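Local coordinates for protein export chaperone SatS (Mycobacterium tuberculosis H37Rv, PDB 6DNM) that acts as a chaperone for the SecA2 protein export pathway, probably by assisting proteins destined for export, at residues A[101-113]-A[164-177]. Sequence-based numbering, arbitrary orientation.
Sequences LSGLVDDFADGPD and KPTAPYAAAVREWE
Ala109 and Tyr169 bring the two backbones closest, with CA atoms 5.4 Å apart. The short helix 104-110 runs nearly antiparallel to the first turns of helix 170-185, at 163° between directions, and the axes approach to 8.3 Å. Trp176 fills one end of the interface. Its CG stands anti to the backbone N (chi1 173°), and the indole reaches across to the other helix. Phe108 CE2 sits over the indole face, 3.6 Å from Trp176 CD2. The Phe108 ring is inclined at 55° to the five-membered ring of Trp176. Leu104 CB lies over that same face, and Val105 CB meets Trp176 CD1. A water takes the N-H of Val105, donates to the carbonyl of Leu101 and weakly accepts from Trp176 NE1. Midway, Val173 CG2 presses on the backbone of Ala109, 3.5 Å from Ala109 CA. The two helices belong to a mainly helical part of the C-terminal domain, with helix 117-134 touching Leu104 and Trp176 and helix 148-157 touching Pro112. At the other end Gly111 leaves the helix with positive phi. Gly111 CA makes a CH-pi contact, 3.5 Å from the centroid of the Tyr169 ring. Ala167 CA lies over the opposite face, so the ring is held between the two; Tyr169 OH donates to Pro165 O. A second water joins Ala109 O to Tyr169 N. Pro112 CD packs near Tyr169 CE1. Beyond it, Lys164 bends at chi3 and passes Pro112 CG. Its NZ donates to Asp113 OD1 at 2.7 Å, on the syn lone pair, within a salt bridge.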
loop_
_atom_site.group_PDB
_atom_site.type_symbol
_atom_site.label_atom_id
_atom_site.label_comp_id
_atom_site.label_asym_id
_atom_site.label_seq_id
_atom_site.Cartn_x
_atom_site.Cartn_y
_atom_site.Cartn_z
ATOM N N LEU A 101 6.691 -4.145 -3.640
ATOM C CA LEU A 101 6.349 -4.725 -4.934
ATOM C C LEU A 101 7.577 -5.141 -5.734
ATOM O O LEU A 101 7.451 -5.969 -6.649
ATOM C CB LEU A 101 5.511 -3.739 -5.759
ATOM C CG LEU A 101 4.226 -3.252 -5.097
ATOM C CD1 LEU A 101 3.414 -2.400 -6.064
ATOM C CD2 LEU A 101 3.385 -4.405 -4.549
ATOM N N SER A 102 8.746 -4.602 -5.383
ATOM C CA SER A 102 10.000 -4.837 -6.097
ATOM C C SER A 102 10.294 -6.319 -6.280
ATOM O O SER A 102 10.247 -7.097 -5.328
ATOM C CB SER A 102 11.133 -4.222 -5.282
ATOM O OG SER A 102 10.758 -2.949 -4.810
ATOM N N GLY A 103 10.650 -6.689 -7.511
ATOM C CA GLY A 103 11.076 -8.027 -7.829
ATOM C C GLY A 103 9.978 -9.038 -8.082
ATOM O O GLY A 103 10.263 -10.102 -8.642
ATOM N N LEU A 104 8.731 -8.760 -7.683
ATOM C CA LEU A 104 7.691 -9.773 -7.832
ATOM C C LEU A 104 7.495 -10.158 -9.293
ATOM O O LEU A 104 7.280 -11.334 -9.606
ATOM C CB LEU A 104 6.375 -9.286 -7.226
ATOM C CG LEU A 104 6.328 -9.217 -5.696
ATOM C CD1 LEU A 104 5.030 -8.583 -5.239
ATOM C CD2 LEU A 104 6.509 -10.596 -5.073
ATOM N N VAL A 105 7.599 -9.187 -10.205
ATOM C CA VAL A 105 7.422 -9.484 -11.626
ATOM C C VAL A 105 8.451 -10.503 -12.102
ATOM O O VAL A 105 8.151 -11.380 -12.924
ATOM C CB VAL A 105 7.436 -8.188 -12.463
ATOM C CG1 VAL A 105 8.797 -7.491 -12.384
ATOM C CG2 VAL A 105 7.052 -8.482 -13.907
ATOM N N ASP A 106 9.678 -10.409 -11.595
ATOM C CA ASP A 106 10.726 -11.356 -11.962
ATOM C C ASP A 106 10.516 -12.694 -11.269
ATOM O O ASP A 106 10.707 -13.748 -11.884
ATOM C CB ASP A 106 12.100 -10.767 -11.631
ATOM C CG ASP A 106 12.344 -9.446 -12.332
ATOM O OD1 ASP A 106 12.558 -8.432 -11.636
ATOM O OD2 ASP A 106 12.291 -9.420 -13.580
ATOM N N ASP A 107 10.068 -12.668 -10.010
ATOM C CA ASP A 107 9.879 -13.912 -9.270
ATOM C C ASP A 107 8.732 -14.744 -9.839
ATOM O O ASP A 107 8.843 -15.971 -9.931
ATOM C CB ASP A 107 9.666 -13.625 -7.786
ATOM C CG ASP A 107 10.893 -13.022 -7.136
ATOM O OD1 ASP A 107 12.001 -13.228 -7.674
ATOM O OD2 ASP A 107 10.758 -12.337 -6.094
ATOM N N PHE A 108 7.617 -14.104 -10.205
ATOM C CA PHE A 108 6.506 -14.847 -10.800
ATOM C C PHE A 108 6.954 -15.597 -12.049
ATOM O O PHE A 108 6.484 -16.709 -12.316
ATOM C CB PHE A 108 5.351 -13.903 -11.141
ATOM C CG PHE A 108 4.554 -13.448 -9.946
ATOM C CD1 PHE A 108 4.077 -14.358 -9.013
ATOM C CD2 PHE A 108 4.267 -12.108 -9.768
ATOM C CE1 PHE A 108 3.342 -13.930 -7.906
ATOM C CE2 PHE A 108 3.530 -11.679 -8.682
ATOM C CZ PHE A 108 3.068 -12.591 -7.748
ATOM N N ALA A 109 7.873 -15.005 -12.821
ATOM C CA ALA A 109 8.347 -15.646 -14.041
ATOM C C ALA A 109 9.097 -16.938 -13.758
ATOM O O ALA A 109 9.151 -17.812 -14.632
ATOM C CB ALA A 109 9.232 -14.683 -14.838
ATOM N N ASP A 110 9.668 -17.076 -12.564
ATOM C CA ASP A 110 10.383 -18.280 -12.163
ATOM C C ASP A 110 9.508 -19.261 -11.391
ATOM O O ASP A 110 9.978 -20.344 -11.029
ATOM C CB ASP A 110 11.611 -17.912 -11.328
ATOM C CG ASP A 110 12.697 -17.253 -12.148
ATOM O OD1 ASP A 110 12.801 -17.560 -13.355
ATOM O OD2 ASP A 110 13.449 -16.434 -11.580
ATOM N N GLY A 111 8.252 -18.912 -11.130
ATOM C CA GLY A 111 7.334 -19.825 -10.500
ATOM C C GLY A 111 7.151 -19.578 -9.021
ATOM O O GLY A 111 7.827 -18.742 -8.404
ATOM N N PRO A 112 6.226 -20.327 -8.420
ATOM C CA PRO A 112 5.875 -20.068 -7.015
ATOM C C PRO A 112 7.046 -20.181 -6.060
ATOM O O PRO A 112 7.098 -19.432 -5.079
ATOM C CB PRO A 112 4.784 -21.107 -6.714
ATOM C CG PRO A 112 4.910 -22.134 -7.793
ATOM C CD PRO A 112 5.456 -21.440 -8.999
ATOM N N ASP A 113 7.999 -21.078 -6.316
ATOM C CA ASP A 113 9.089 -21.264 -5.364
ATOM C C ASP A 113 10.070 -20.098 -5.350
ATOM O O ASP A 113 10.854 -19.978 -4.400
ATOM C CB ASP A 113 9.807 -22.592 -5.611
ATOM C CG ASP A 113 8.848 -23.768 -5.671
ATOM O OD1 ASP A 113 9.111 -24.718 -6.438
ATOM O OD2 ASP A 113 7.827 -23.738 -4.953
ATOM N N LYS A 164 0.107 -27.095 -7.264
ATOM C CA LYS A 164 1.199 -26.228 -7.704
ATOM C C LYS A 164 1.054 -25.865 -9.179
ATOM O O LYS A 164 1.027 -26.760 -10.032
ATOM C CB LYS A 164 2.550 -26.889 -7.458
ATOM C CG LYS A 164 3.722 -26.076 -7.979
ATOM C CD LYS A 164 5.036 -26.816 -7.813
ATOM C CE LYS A 164 6.151 -25.879 -7.388
ATOM N NZ LYS A 164 7.210 -26.608 -6.627
ATOM N N PRO A 165 0.960 -24.584 -9.516
ATOM C CA PRO A 165 0.942 -24.194 -10.931
ATOM C C PRO A 165 2.240 -24.608 -11.600
ATOM O O PRO A 165 3.312 -24.558 -10.995
ATOM C CB PRO A 165 0.819 -22.666 -10.867
ATOM C CG PRO A 165 0.224 -22.386 -9.535
ATOM C CD PRO A 165 0.787 -23.429 -8.618
ATOM N N THR A 166 2.135 -25.019 -12.859
ATOM C CA THR A 166 3.253 -25.604 -13.584
ATOM C C THR A 166 3.757 -24.656 -14.668
ATOM O O THR A 166 2.998 -23.865 -15.237
ATOM C CB THR A 166 2.848 -26.947 -14.204
ATOM O OG1 THR A 166 1.584 -26.807 -14.861
ATOM C CG2 THR A 166 2.710 -28.003 -13.114
ATOM N N ALA A 167 5.054 -24.747 -14.951
ATOM C CA ALA A 167 5.698 -23.853 -15.901
ATOM C C ALA A 167 5.155 -24.076 -17.314
ATOM O O ALA A 167 4.712 -25.178 -17.654
ATOM C CB ALA A 167 7.200 -24.115 -15.907
ATOM N N PRO A 168 5.190 -23.042 -18.172
ATOM C CA PRO A 168 5.696 -21.696 -17.877
ATOM C C PRO A 168 4.687 -20.817 -17.157
ATOM O O PRO A 168 3.497 -21.139 -17.071
ATOM C CB PRO A 168 5.994 -21.127 -19.263
ATOM C CG PRO A 168 5.042 -21.800 -20.145
ATOM C CD PRO A 168 4.843 -23.190 -19.597
ATOM N N TYR A 169 5.177 -19.687 -16.655
ATOM C CA TYR A 169 4.385 -18.762 -15.854
ATOM C C TYR A 169 4.115 -17.460 -16.594
ATOM O O TYR A 169 3.789 -16.443 -15.968
ATOM C CB TYR A 169 5.071 -18.535 -14.508
ATOM C CG TYR A 169 5.369 -19.855 -13.827
ATOM C CD1 TYR A 169 4.363 -20.557 -13.178
ATOM C CD2 TYR A 169 6.640 -20.419 -13.866
ATOM C CE1 TYR A 169 4.611 -21.773 -12.567
ATOM C CE2 TYR A 169 6.898 -21.645 -13.254
ATOM C CZ TYR A 169 5.877 -22.312 -12.602
ATOM O OH TYR A 169 6.109 -23.523 -11.986
ATOM N N ALA A 170 4.215 -17.495 -17.925
ATOM C CA ALA A 170 4.105 -16.282 -18.732
ATOM C C ALA A 170 2.762 -15.590 -18.544
ATOM O O ALA A 170 2.695 -14.357 -18.526
ATOM C CB ALA A 170 4.321 -16.607 -20.210
ATOM N N ALA A 171 1.680 -16.360 -18.420
ATOM C CA ALA A 171 0.365 -15.745 -18.268
ATOM C C ALA A 171 0.270 -14.984 -16.950
ATOM O O ALA A 171 -0.182 -13.830 -16.915
ATOM C CB ALA A 171 -0.723 -16.807 -18.374
ATOM N N ALA A 172 0.726 -15.604 -15.854
ATOM C CA ALA A 172 0.700 -14.926 -14.562
ATOM C C ALA A 172 1.543 -13.656 -14.590
ATOM O O ALA A 172 1.148 -12.632 -14.022
ATOM C CB ALA A 172 1.184 -15.876 -13.468
ATOM N N VAL A 173 2.696 -13.699 -15.267
ATOM C CA VAL A 173 3.556 -12.520 -15.389
ATOM C C VAL A 173 2.830 -11.389 -16.106
ATOM O O VAL A 173 2.850 -10.233 -15.660
ATOM C CB VAL A 173 4.863 -12.894 -16.104
ATOM C CG1 VAL A 173 5.642 -11.632 -16.506
ATOM C CG2 VAL A 173 5.679 -13.790 -15.217
ATOM N N ARG A 174 2.214 -11.700 -17.250
ATOM C CA ARG A 174 1.464 -10.697 -18.000
ATOM C C ARG A 174 0.380 -10.072 -17.135
ATOM O O ARG A 174 0.198 -8.848 -17.136
ATOM C CB ARG A 174 0.840 -11.363 -19.225
ATOM C CG ARG A 174 0.547 -10.444 -20.392
ATOM C CD ARG A 174 -0.803 -9.744 -20.261
ATOM N NE ARG A 174 -1.951 -10.649 -20.284
ATOM C CZ ARG A 174 -3.037 -10.481 -19.534
ATOM N NH1 ARG A 174 -4.043 -11.344 -19.608
ATOM N NH2 ARG A 174 -3.117 -9.442 -18.709
ATOM N N GLU A 175 -0.337 -10.897 -16.372
ATOM C CA GLU A 175 -1.398 -10.371 -15.526
ATOM C C GLU A 175 -0.826 -9.523 -14.395
ATOM O O GLU A 175 -1.384 -8.470 -14.057
ATOM C CB GLU A 175 -2.272 -11.522 -15.019
ATOM C CG GLU A 175 -3.127 -12.124 -16.151
ATOM C CD GLU A 175 -3.823 -13.426 -15.804
ATOM O OE1 GLU A 175 -3.726 -13.890 -14.653
ATOM O OE2 GLU A 175 -4.497 -13.988 -16.703
ATOM N N TRP A 176 0.313 -9.933 -13.831
ATOM C CA TRP A 176 0.934 -9.116 -12.792
ATOM C C TRP A 176 1.377 -7.774 -13.351
ATOM O O TRP A 176 1.202 -6.734 -12.705
ATOM C CB TRP A 176 2.132 -9.827 -12.167
ATOM C CG TRP A 176 2.838 -8.904 -11.233
ATOM C CD1 TRP A 176 3.985 -8.204 -11.480
ATOM C CD2 TRP A 176 2.412 -8.529 -9.922
ATOM N NE1 TRP A 176 4.308 -7.427 -10.394
ATOM C CE2 TRP A 176 3.357 -7.609 -9.424
ATOM C CE3 TRP A 176 1.331 -8.891 -9.115
ATOM C CZ2 TRP A 176 3.254 -7.053 -8.157
ATOM C CZ3 TRP A 176 1.231 -8.338 -7.862
ATOM C CH2 TRP A 176 2.183 -7.428 -7.393
ATOM N N GLU A 177 1.979 -7.780 -14.545
ATOM C CA GLU A 177 2.430 -6.528 -15.144
ATOM C C GLU A 177 1.271 -5.561 -15.330
ATOM O O GLU A 177 1.416 -4.359 -15.081
ATOM C CB GLU A 177 3.130 -6.807 -16.472
ATOM C CG GLU A 177 4.505 -7.408 -16.283
ATOM C CD GLU A 177 5.148 -7.868 -17.573
ATOM O OE1 GLU A 177 4.421 -8.125 -18.554
ATOM O OE2 GLU A 177 6.389 -7.967 -17.594
HETATM O O HOH W 1 7.313 -6.297 -9.429
HETATM O O HOH W 2 7.792 -18.772 -16.954
#